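Local coordinates for protein lipolytic enzyme, G-D-S-L family (Bacteroides thetaiotaomicron, PDB 7BR2) that metabolises the drug diltiazem as a serine esterase of the SGNH (GDSL) hydrolase family made by a gut bacterium, at residues M234-N239 and K259-D264; Y314-D319 and I445-I450. All blocks are in the same frame, centred on the assembly; numbering follows the deposited sequence.

Contact 1 (M234-N239 and K259-D264)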
loop_
_atom_site.group_PDB
_atom_site.type_symbol
_atom_site.label_atom_id
_atom_site.label_comp_id
_atom_site.label_asym_id
_atom_site.label_seq_id
_atom_site.Cartn_x
_atom_site.Cartn_y
_atom_site.Cartn_z
ATOM N N MET A 234 3.894 2.001 -26.522
ATOM C CA MET A 234 4.669 2.108 -27.747
ATOM C C MET A 234 3.953 1.369 -28.873
ATOM O O MET A 234 3.402 0.276 -28.678
ATOM C CB MET A 234 6.086 1.559 -27.576
ATOM C CG MET A 234 6.129 0.065 -27.410
ATOM S SD MET A 234 7.589 -0.487 -26.537
ATOM C CE MET A 234 6.838 -0.984 -24.992
ATOM N N GLU A 235 3.967 1.988 -30.049
ATOM C CA GLU A 235 3.399 1.419 -31.260
ATOM C C GLU A 235 4.417 1.584 -32.371
ATOM O O GLU A 235 4.786 2.718 -32.706
ATOM C CB GLU A 235 2.088 2.096 -31.658
ATOM C CG GLU A 235 1.345 1.366 -32.770
ATOM C CD GLU A 235 0.086 2.091 -33.225
ATOM O OE1 GLU A 235 -0.583 2.753 -32.397
ATOM O OE2 GLU A 235 -0.230 1.998 -34.429
ATOM N N ILE A 236 4.861 0.453 -32.924
ATOM C CA ILE A 236 5.812 0.392 -34.027
ATOM C C ILE A 236 5.115 -0.188 -35.253
ATOM O O ILE A 236 4.550 -1.289 -35.197
ATOM C CB ILE A 236 7.049 -0.449 -33.661
ATOM C CG1 ILE A 236 7.898 0.250 -32.593
ATOM C CG2 ILE A 236 7.842 -0.805 -34.910
ATOM C CD1 ILE A 236 7.508 -0.054 -31.168
ATOM N N ASN A 237 5.182 0.536 -36.366
ATOM C CA ASN A 237 4.749 -0.008 -37.646
ATOM C C ASN A 237 5.933 -0.678 -38.331
ATOM O O ASN A 237 6.929 -0.021 -38.651
ATOM C CB ASN A 237 4.111 1.080 -38.515
ATOM C CG ASN A 237 3.692 0.562 -39.885
ATOM O OD1 ASN A 237 4.536 0.176 -40.693
ATOM N ND2 ASN A 237 2.385 0.458 -40.110
ATOM N N ALA A 238 5.805 -1.982 -38.578
ATOM C CA ALA A 238 6.933 -2.747 -39.094
ATOM C C ALA A 238 7.295 -2.354 -40.521
ATOM O O ALA A 238 8.479 -2.333 -40.869
ATOM C CB ALA A 238 6.634 -4.243 -39.009
ATOM N N ASN A 239 6.313 -1.986 -41.342
ATOM C CA ASN A 239 6.626 -1.666 -42.729
ATOM C C ASN A 239 7.218 -0.271 -42.903
ATOM O O ASN A 239 7.903 -0.025 -43.901
ATOM C CB ASN A 239 5.373 -1.794 -43.595
ATOM C CG ASN A 239 4.693 -3.149 -43.449
ATOM O OD1 ASN A 239 3.472 -3.225 -43.313
ATOM N ND2 ASN A 239 5.484 -4.228 -43.483
ATOM N N LYS A 259 12.514 -11.072 -41.902
ATOM C CA LYS A 259 11.223 -10.738 -41.308
ATOM C C LYS A 259 11.288 -10.525 -39.801
ATOM O O LYS A 259 10.235 -10.484 -39.152
ATOM C CB LYS A 259 10.203 -11.838 -41.581
ATOM C CG LYS A 259 9.098 -11.385 -42.494
ATOM C CD LYS A 259 9.191 -12.089 -43.826
ATOM C CE LYS A 259 8.674 -11.219 -44.967
ATOM N NZ LYS A 259 8.814 -11.972 -46.249
ATOM N N ASP A 260 12.482 -10.400 -39.223
ATOM C CA ASP A 260 12.610 -10.057 -37.811
ATOM C C ASP A 260 12.679 -8.550 -37.649
ATOM O O ASP A 260 13.276 -7.844 -38.467
ATOM C CB ASP A 260 13.866 -10.680 -37.219
ATOM C CG ASP A 260 13.940 -12.152 -37.451
ATOM O OD1 ASP A 260 12.889 -12.742 -37.753
ATOM O OD2 ASP A 260 15.059 -12.703 -37.401
ATOM N N ILE A 261 12.111 -8.057 -36.561
ATOM C CA ILE A 261 12.164 -6.629 -36.297
ATOM C C ILE A 261 12.690 -6.416 -34.884
ATOM O O ILE A 261 12.371 -7.177 -33.967
ATOM C CB ILE A 261 10.792 -5.960 -36.510
ATOM C CG1 ILE A 261 10.928 -4.437 -36.455
ATOM C CG2 ILE A 261 9.767 -6.484 -35.519
ATOM C CD1 ILE A 261 9.706 -3.700 -36.965
ATOM N N SER A 262 13.513 -5.389 -34.712
ATOM C CA SER A 262 14.172 -5.143 -33.442
ATOM C C SER A 262 14.281 -3.646 -33.226
ATOM O O SER A 262 14.319 -2.873 -34.186
ATOM C CB SER A 262 15.550 -5.805 -33.404
ATOM O OG SER A 262 16.462 -5.088 -34.208
ATOM N N PHE A 263 14.272 -3.237 -31.961
ATOM C CA PHE A 263 14.466 -1.827 -31.658
ATOM C C PHE A 263 14.956 -1.666 -30.224
ATOM O O PHE A 263 15.016 -2.623 -29.444
ATOM C CB PHE A 263 13.184 -1.023 -31.897
ATOM C CG PHE A 263 11.988 -1.553 -31.171
ATOM C CD1 PHE A 263 11.214 -2.561 -31.726
ATOM C CD2 PHE A 263 11.611 -1.025 -29.946
ATOM C CE1 PHE A 263 10.098 -3.041 -31.068
ATOM C CE2 PHE A 263 10.496 -1.501 -29.280
ATOM C CZ PHE A 263 9.736 -2.510 -29.838
ATOM N N ASP A 264 15.320 -0.430 -29.900
ATOM C CA ASP A 264 15.775 -0.036 -28.578
ATOM C C ASP A 264 14.646 0.707 -27.879
ATOM O O ASP A 264 14.035 1.622 -28.459
ATOM C CB ASP A 264 17.029 0.832 -28.675
ATOM C CG ASP A 264 18.262 0.026 -29.067
ATOM O OD1 ASP A 264 18.225 -1.222 -28.975
ATOM O OD2 ASP A 264 19.263 0.633 -29.495
#
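Two beta sheets laid face to face form a sandwich in a lobe remote from the centre of the chain, and this contact is part of the apolar layer between them. Strand 234-237 belongs to a mixed sheet, strand 260-264 to an antiparallel one; their axes come no closer than 10.0 Å, and no hydrogen bond crosses the gap. The F263 ring is the centrepiece. Its CG is wedged between backbone N and carbonyl carbon (chi1 54°), and the ring meets I236 tip to tip. I236 CD1 lies over one face, displaced toward the rim, 3.6 Å from F263 CZ, a CH-pi contact. The same ring takes a Met-aromatic contact at its edge: M234 SD approaches F263 CE2 to 4.1 Å, the M234 side chain bent at chi3 (109°). I261 extends CG1 anti to its backbone N, so that its CD1 rests against A238, 3.6 Å from A238 CA and 3.7 Å from A238 CB, and touches I236 CG2. All five residues are buried, and L305 of strand 303-308 and I251 of strand 249-257 also touch the F263 ring. Apolar side chains meeting between two sheets, without backbone bonds, are characteristic of a beta-sandwich core.

Contact 2 (Y314-D319 and I445-I450); sequences YKLLID and IVLRKI
Backbone hydrogen bonds make the framework here: strands 314-318 and 445-449 run antiparallel as neighbours in one sheet, the second at the C-terminus. In the hydrogen-bonded pair K315-R448, K315 N reaches R448 O at 2.8 Å and R448 N reaches K315 O at 3.0 Å. The pair L317-V446 repeats this, L317 N to V446 O spanning 2.9 Å and V446 N to L317 O 2.8 Å. Three of the bonds are nearly straight, V446 N to L317 O is somewhat bent (159°), and all lie in the carbonyl planes; CA-H...O contacts from the flanking non-hydrogen-bonded residues supplement them.

Apolar contacts dominate the face bearing Y314, L316, I318, I445, L447 and K449, though the end of the K449 chain leads away. With CG anti to its carbonyl carbon (chi1 -66°), Y314 crosses K449 obliquely, and K449 CB lies over one face of the ring, 3.3 Å from Y314 CE2 in a CH-pi contact. L316 CD1 reaches diagonally to I445 CG2 at 3.8 Å, while L316 CB meets L447 CD2. I318 and I445 lie side by side. L331 of helix 328-333 packs on Y314 and L447.

The other face mixes charged and apolar side chains. R448, bent at chi3 (-55°), lays its guanidinium across L317, whose CD1 is centred over one face. K315 runs alongside, bringing K315 NZ to 4.0 Å from R448 NH1, a proximity of like charges that may slightly lower the lysine's pKa; E322, which K315 touches, would oppose this. I450 CD1 closes over K315 CB at 3.7 Å.

A mostly apolar face backed by one where K315 and R448 stand beside L317 and V446 is typical of an antiparallel strand pair whose sheet turns one side to a hydrophobic core.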
loop_
_atom_site.group_PDB
_atom_site.type_symbol
_atom_site.label_atom_id
_atom_site.label_comp_id
_atom_site.label_asym_id
_atom_site.label_seq_id
_atom_site.Cartn_x
_atom_site.Cartn_y
_atom_site.Cartn_z
ATOM N N TYR A 314 5.340 -14.778 -34.034
ATOM C CA TYR A 314 6.621 -14.244 -33.644
ATOM C C TYR A 314 6.913 -14.621 -32.199
ATOM O O TYR A 314 6.008 -14.861 -31.384
ATOM C CB TYR A 314 6.664 -12.702 -33.820
ATOM C CG TYR A 314 6.584 -12.214 -35.271
ATOM C CD1 TYR A 314 5.380 -12.214 -35.960
ATOM C CD2 TYR A 314 7.715 -11.752 -35.945
ATOM C CE1 TYR A 314 5.298 -11.775 -37.279
ATOM C CE2 TYR A 314 7.639 -11.309 -37.271
ATOM C CZ TYR A 314 6.426 -11.329 -37.927
ATOM O OH TYR A 314 6.331 -10.898 -39.232
ATOM N N LYS A 315 8.203 -14.692 -31.911
ATOM C CA LYS A 315 8.732 -14.898 -30.579
ATOM C C LYS A 315 9.294 -13.574 -30.097
ATOM O O LYS A 315 10.082 -12.932 -30.807
ATOM C CB LYS A 315 9.805 -15.974 -30.561
ATOM C CG LYS A 315 10.202 -16.354 -29.160
ATOM C CD LYS A 315 11.223 -17.465 -29.157
ATOM C CE LYS A 315 11.835 -17.724 -30.516
ATOM N NZ LYS A 315 12.301 -19.141 -30.607
ATOM N N LEU A 316 8.819 -13.143 -28.932
ATOM C CA LEU A 316 9.266 -11.907 -28.313
ATOM C C LEU A 316 10.464 -12.206 -27.428
ATOM O O LEU A 316 10.384 -13.062 -26.543
ATOM C CB LEU A 316 8.153 -11.275 -27.485
ATOM C CG LEU A 316 8.637 -10.132 -26.590
ATOM C CD1 LEU A 316 9.225 -8.987 -27.411
ATOM C CD2 LEU A 316 7.518 -9.648 -25.696
ATOM N N LEU A 317 11.568 -11.510 -27.681
ATOM C CA LEU A 317 12.740 -11.535 -26.826
ATOM C C LEU A 317 13.075 -10.112 -26.400
ATOM O O LEU A 317 12.926 -9.171 -27.181
ATOM C CB LEU A 317 13.946 -12.157 -27.535
ATOM C CG LEU A 317 13.864 -13.605 -28.021
ATOM C CD1 LEU A 317 13.451 -13.636 -29.466
ATOM C CD2 LEU A 317 15.200 -14.294 -27.845
ATOM N N ILE A 318 13.486 -9.945 -25.150
ATOM C CA ILE A 318 13.952 -8.654 -24.667
ATOM C C ILE A 318 15.318 -8.890 -24.054
ATOM O O ILE A 318 15.461 -9.745 -23.168
ATOM C CB ILE A 318 12.988 -8.028 -23.651
ATOM C CG1 ILE A 318 11.593 -7.889 -24.275
ATOM C CG2 ILE A 318 13.517 -6.656 -23.196
ATOM C CD1 ILE A 318 10.608 -7.073 -23.463
ATOM N N ASP A 319 16.324 -8.162 -24.540
ATOM C CA ASP A 319 17.709 -8.381 -24.127
ATOM C C ASP A 319 18.096 -9.856 -24.242
ATOM O O ASP A 319 18.780 -10.412 -23.380
ATOM C CB ASP A 319 17.959 -7.849 -22.713
ATOM C CG ASP A 319 18.261 -6.365 -22.701
ATOM O OD1 ASP A 319 18.283 -5.761 -23.794
ATOM O OD2 ASP A 319 18.486 -5.811 -21.602
ATOM N N ILE A 445 14.572 -4.976 -27.804
ATOM C CA ILE A 445 13.370 -5.757 -28.073
ATOM C C ILE A 445 13.473 -6.362 -29.467
ATOM O O ILE A 445 13.804 -5.663 -30.432
ATOM C CB ILE A 445 12.109 -4.891 -27.927
ATOM C CG1 ILE A 445 12.025 -4.359 -26.488
ATOM C CG2 ILE A 445 10.880 -5.687 -28.322
ATOM C CD1 ILE A 445 10.749 -3.605 -26.150
ATOM N N VAL A 446 13.172 -7.657 -29.576
ATOM C CA VAL A 446 13.284 -8.411 -30.818
ATOM C C VAL A 446 12.006 -9.209 -31.010
ATOM O O VAL A 446 11.533 -9.871 -30.076
ATOM C CB VAL A 446 14.494 -9.366 -30.793
ATOM C CG1 VAL A 446 14.411 -10.363 -31.936
ATOM C CG2 VAL A 446 15.804 -8.601 -30.806
ATOM N N LEU A 447 11.448 -9.148 -32.217
ATOM C CA LEU A 447 10.363 -10.020 -32.636
ATOM C C LEU A 447 10.917 -10.869 -33.766
ATOM O O LEU A 447 11.158 -10.365 -34.874
ATOM C CB LEU A 447 9.128 -9.230 -33.066
ATOM C CG LEU A 447 8.429 -8.560 -31.876
ATOM C CD1 LEU A 447 7.606 -7.377 -32.320
ATOM C CD2 LEU A 447 7.593 -9.534 -31.072
ATOM N N ARG A 448 11.130 -12.142 -33.466
ATOM C CA ARG A 448 11.745 -13.090 -34.379
ATOM C C ARG A 448 10.621 -13.935 -34.962
ATOM O O ARG A 448 9.851 -14.535 -34.208
ATOM C CB ARG A 448 12.738 -13.971 -33.619
ATOM C CG ARG A 448 13.321 -15.120 -34.411
ATOM C CD ARG A 448 14.205 -16.018 -33.537
ATOM N NE ARG A 448 15.286 -15.328 -32.831
ATOM C CZ ARG A 448 15.974 -15.865 -31.824
ATOM N NH1 ARG A 448 15.676 -17.083 -31.391
ATOM N NH2 ARG A 448 16.949 -15.180 -31.237
ATOM N N LYS A 449 10.488 -13.980 -36.280
ATOM C CA LYS A 449 9.353 -14.757 -36.742
ATOM C C LYS A 449 9.736 -16.230 -36.779
ATOM O O LYS A 449 10.893 -16.589 -37.021
ATOM C CB LYS A 449 8.829 -14.258 -38.087
ATOM C CG LYS A 449 8.072 -15.279 -38.902
ATOM C CD LYS A 449 7.082 -14.542 -39.796
ATOM C CE LYS A 449 6.875 -15.204 -41.132
ATOM N NZ LYS A 449 5.507 -14.903 -41.628
ATOM N N ILE A 450 8.752 -17.082 -36.514
ATOM C CA ILE A 450 8.989 -18.514 -36.409
ATOM C C ILE A 450 8.425 -19.211 -37.630
ATOM O O ILE A 450 7.375 -18.792 -38.117
ATOM C CB ILE A 450 8.380 -19.084 -35.118
ATOM C CG1 ILE A 450 8.902 -18.317 -33.910
ATOM C CG2 ILE A 450 8.698 -20.569 -34.975
ATOM C CD1 ILE A 450 8.207 -18.659 -32.629
ATOM O OXT ILE A 450 9.006 -20.173 -38.150
#

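How the contacts relate
Strands 260-267 and 443-449 are neighbours in the five-stranded antiparallel sheet, so contacts 1 and 2 share that sheet, their centres about 10 Å apart. Probable backbone hydrogen bonds, I261 O to L447 N at 2.8 Å and F263 O to I445 N at 2.9 Å, join them directly. Contact 1 is wholly buried and links this sheet to another by apolar packing without backbone hydrogen bonds; contact 2 is partly buried and works within the sheet, where backbone bonds come first and one face mixes K315 and R448 with L317 and V446. Together they illustrate the two directions of sandwich assembly: polar pairing along a sheet, apolar packing between sheets.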